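Local atomic coordinates of alpha-L-rhamnosidase (Streptomyces avermitilis, PDB entry 3W5M), a protein that hydrolyses terminal non-reducing alpha-L-rhamnose residues from citrus flavonoid glycosides and from the arabinogalactan-protein gum arabic. Residues A[382-387]-A[430-435]. Sequence-based numbering, arbitrary orientation.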
ATOM      1  N   ALA A 382     -11.403  -5.805  -9.454  1.00 18.24           N
ATOM      2  CA  ALA A 382     -12.803  -5.564  -9.842  1.00 19.46           C
ATOM      3  C   ALA A 382     -13.558  -4.610  -8.904  1.00 19.02           C
ATOM      4  O   ALA A 382     -14.635  -4.142  -9.239  1.00 20.62           O
ATOM      5  CB  ALA A 382     -13.540  -6.898  -9.987  1.00 18.92           C
ATOM      6  N   GLY A 383     -12.989  -4.290  -7.740  1.00 19.91           N
ATOM      7  CA  GLY A 383     -13.692  -3.437  -6.781  1.00 18.62           C
ATOM      8  C   GLY A 383     -13.314  -1.978  -6.955  1.00 20.93           C
ATOM      9  O   GLY A 383     -12.550  -1.635  -7.882  1.00 18.87           O
ATOM     10  N   ASN A 384     -13.882  -1.101  -6.111  1.00 21.15           N
ATOM     11  CA  ASN A 384     -13.513   0.336  -6.172  1.00 21.63           C
ATOM     12  C   ASN A 384     -12.006   0.569  -6.007  1.00 21.31           C
ATOM     13  O   ASN A 384     -11.365  -0.020  -5.136  1.00 22.95           O
ATOM     14  CB  ASN A 384     -14.257   1.153  -5.113  1.00 22.48           C
ATOM     15  CG  ASN A 384     -15.741   1.213  -5.360  1.00 25.16           C
ATOM     16  OD1 ASN A 384     -16.195   1.351  -6.510  1.00 25.66           O
ATOM     17  ND2 ASN A 384     -16.525   1.111  -4.265  1.00 27.29           N
ATOM     18  N   VAL A 385     -11.439   1.457  -6.820  1.00 21.21           N
ATOM     19  CA  VAL A 385     -10.011   1.748  -6.779  1.00 21.32           C
ATOM     20  C   VAL A 385      -9.933   3.264  -6.865  1.00 21.62           C
ATOM     21  O   VAL A 385     -10.512   3.866  -7.786  1.00 22.85           O
ATOM     22  CB  VAL A 385      -9.264   1.126  -7.984  1.00 22.56           C
ATOM     23  CG1 VAL A 385      -7.837   1.651  -8.085  1.00 23.37           C
ATOM     24  CG2 VAL A 385      -9.274  -0.396  -7.905  1.00 21.08           C
ATOM     25  N   GLY A 386      -9.246   3.862  -5.895  1.00 22.28           N
ATOM     26  CA  GLY A 386      -9.086   5.331  -5.824  1.00 23.21           C
ATOM     27  C   GLY A 386     -10.415   6.069  -5.959  1.00 23.53           C
ATOM     28  O   GLY A 386     -11.426   5.674  -5.373  1.00 23.41           O
ATOM     29  N   MET A 387     -10.409   7.148  -6.744  1.00 24.87           N
ATOM     30  CA  MET A 387     -11.623   7.928  -6.960  1.00 26.03           C
ATOM     31  C   MET A 387     -12.298   7.575  -8.301  1.00 26.07           C
ATOM     32  O   MET A 387     -13.052   8.369  -8.894  1.00 26.03           O
ATOM     33  CB  MET A 387     -11.325   9.432  -6.744  1.00 29.29           C
ATOM     34  CG  MET A 387      -9.943   9.929  -7.150  1.00 33.47           C
ATOM     35  SD  MET A 387      -8.442   9.567  -6.172  1.00 33.28           S
ATOM     36  CE  MET A 387      -7.301  10.565  -7.142  1.00 36.51           C
ATOM     37  N   SER A 430     -20.750  -8.431   0.805  1.00 20.45           N
ATOM     38  CA  SER A 430     -20.088  -7.398   0.034  1.00 21.26           C
ATOM     39  C   SER A 430     -18.670  -7.227   0.567  1.00 20.86           C
ATOM     40  O   SER A 430     -18.437  -7.301   1.772  1.00 18.77           O
ATOM     41  CB  SER A 430     -20.875  -6.104   0.177  1.00 23.63           C
ATOM     42  OG  SER A 430     -20.346  -5.139  -0.694  1.00 26.08           O
ATOM     43  N   ALA A 431     -17.697  -7.022  -0.316  1.00 21.11           N
ATOM     44  CA  ALA A 431     -16.325  -6.846   0.155  1.00 19.41           C
ATOM     45  C   ALA A 431     -15.620  -5.896  -0.798  1.00 21.56           C
ATOM     46  O   ALA A 431     -15.387  -6.245  -1.965  1.00 21.51           O
ATOM     47  CB  ALA A 431     -15.605  -8.170   0.196  1.00 22.19           C
ATOM     48  N   ASP A 432     -15.285  -4.719  -0.304  1.00 19.01           N
ATOM     49  CA  ASP A 432     -14.653  -3.716  -1.166  1.00 20.09           C
ATOM     50  C   ASP A 432     -13.543  -3.057  -0.394  1.00 19.55           C
ATOM     51  O   ASP A 432     -13.698  -2.773   0.791  1.00 19.50           O
ATOM     52  CB  ASP A 432     -15.694  -2.663  -1.587  1.00 21.35           C
ATOM     53  CG  ASP A 432     -15.144  -1.676  -2.622  1.00 24.44           C
ATOM     54  OD1 ASP A 432     -15.218  -1.998  -3.838  1.00 25.82           O
ATOM     55  OD2 ASP A 432     -14.642  -0.594  -2.232  1.00 24.45           O
ATOM     56  N   LEU A 433     -12.427  -2.752  -1.060  1.00 19.00           N
ATOM     57  CA  LEU A 433     -11.293  -2.212  -0.303  1.00 18.34           C
ATOM     58  C   LEU A 433     -11.634  -0.872   0.321  1.00 20.05           C
ATOM     59  O   LEU A 433     -11.212  -0.574   1.448  1.00 19.35           O
ATOM     60  CB  LEU A 433     -10.054  -2.085  -1.196  1.00 18.45           C
ATOM     61  CG  LEU A 433      -9.495  -3.430  -1.657  1.00 18.05           C
ATOM     62  CD1 LEU A 433      -8.463  -3.195  -2.763  1.00 19.47           C
ATOM     63  CD2 LEU A 433      -8.887  -4.230  -0.499  1.00 17.85           C
ATOM     64  N   LEU A 434     -12.364  -0.057  -0.426  1.00 19.40           N
ATOM     65  CA  LEU A 434     -12.742   1.273   0.047  1.00 20.46           C
ATOM     66  C   LEU A 434     -14.049   1.333   0.860  1.00 20.22           C
ATOM     67  O   LEU A 434     -14.127   2.040   1.873  1.00 21.20           O
ATOM     68  CB  LEU A 434     -12.820   2.244  -1.130  1.00 21.23           C
ATOM     69  CG  LEU A 434     -11.582   2.327  -2.032  1.00 22.11           C
ATOM     70  CD1 LEU A 434     -11.871   3.346  -3.125  1.00 21.74           C
ATOM     71  CD2 LEU A 434     -10.316   2.699  -1.272  1.00 23.90           C
ATOM     72  N   SER A 435     -15.068   0.600   0.420  1.00 21.41           N
ATOM     73  CA  SER A 435     -16.387   0.742   1.023  1.00 21.69           C
ATOM     74  C   SER A 435     -16.490  -0.020   2.326  1.00 21.59           C
ATOM     75  O   SER A 435     -17.229   0.395   3.245  1.00 22.04           O
ATOM     76  CB  SER A 435     -17.467   0.256   0.064  1.00 24.15           C
ATOM     77  OG  SER A 435     -17.407   1.009  -1.128  1.00 28.36           O
TER
HETATM   78  O   HOH W   1     -11.819  -2.631  -3.951  1.00 25.20           O
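Asp432 divides its carboxylate between two backbones, one oxygen reaching across to Asn384 and the other gripping its own turn. CG, anti to the backbone N (chi1 -173°), is carried toward segment 382-387, within reach of Asn384, whose backbone N-H meets the syn lone pair of OD1 (N to OD1 2.8 Å). OD2 accepts from Leu434 N above the carboxylate plane, closing an Asx turn where strand 428-432 ends, and from Ser435 N at 2.9 Å on its anti lone pair, extending it to an Asx motif. Asparagine suits the other loop because its side-chain amide, 66° from the carboxylate plane, adds weak bonds from ND2 to Asp432 OD2 and to Ser435 OG. Gly383 is fitting beside them, since a CB would press on OD1. Water 1 bridges Asn384 O and Leu433 N, accepting from the latter at 3.0 Å. Leu434 CD1 packs 3.8 Å from Asn384 CB and sets its methyl against Gly386 O. An alanine at Asp432 would probably leave the backbone N-H groups of Asn384, Leu434 and Ser435 without their acceptor and free the turn to shift. One carboxylate thus ties loop 382-387 to this turn, beside the active site, with Leu434 near rhamnose-binding Asp635 and Gly386 near the inferred proton donor Glu636.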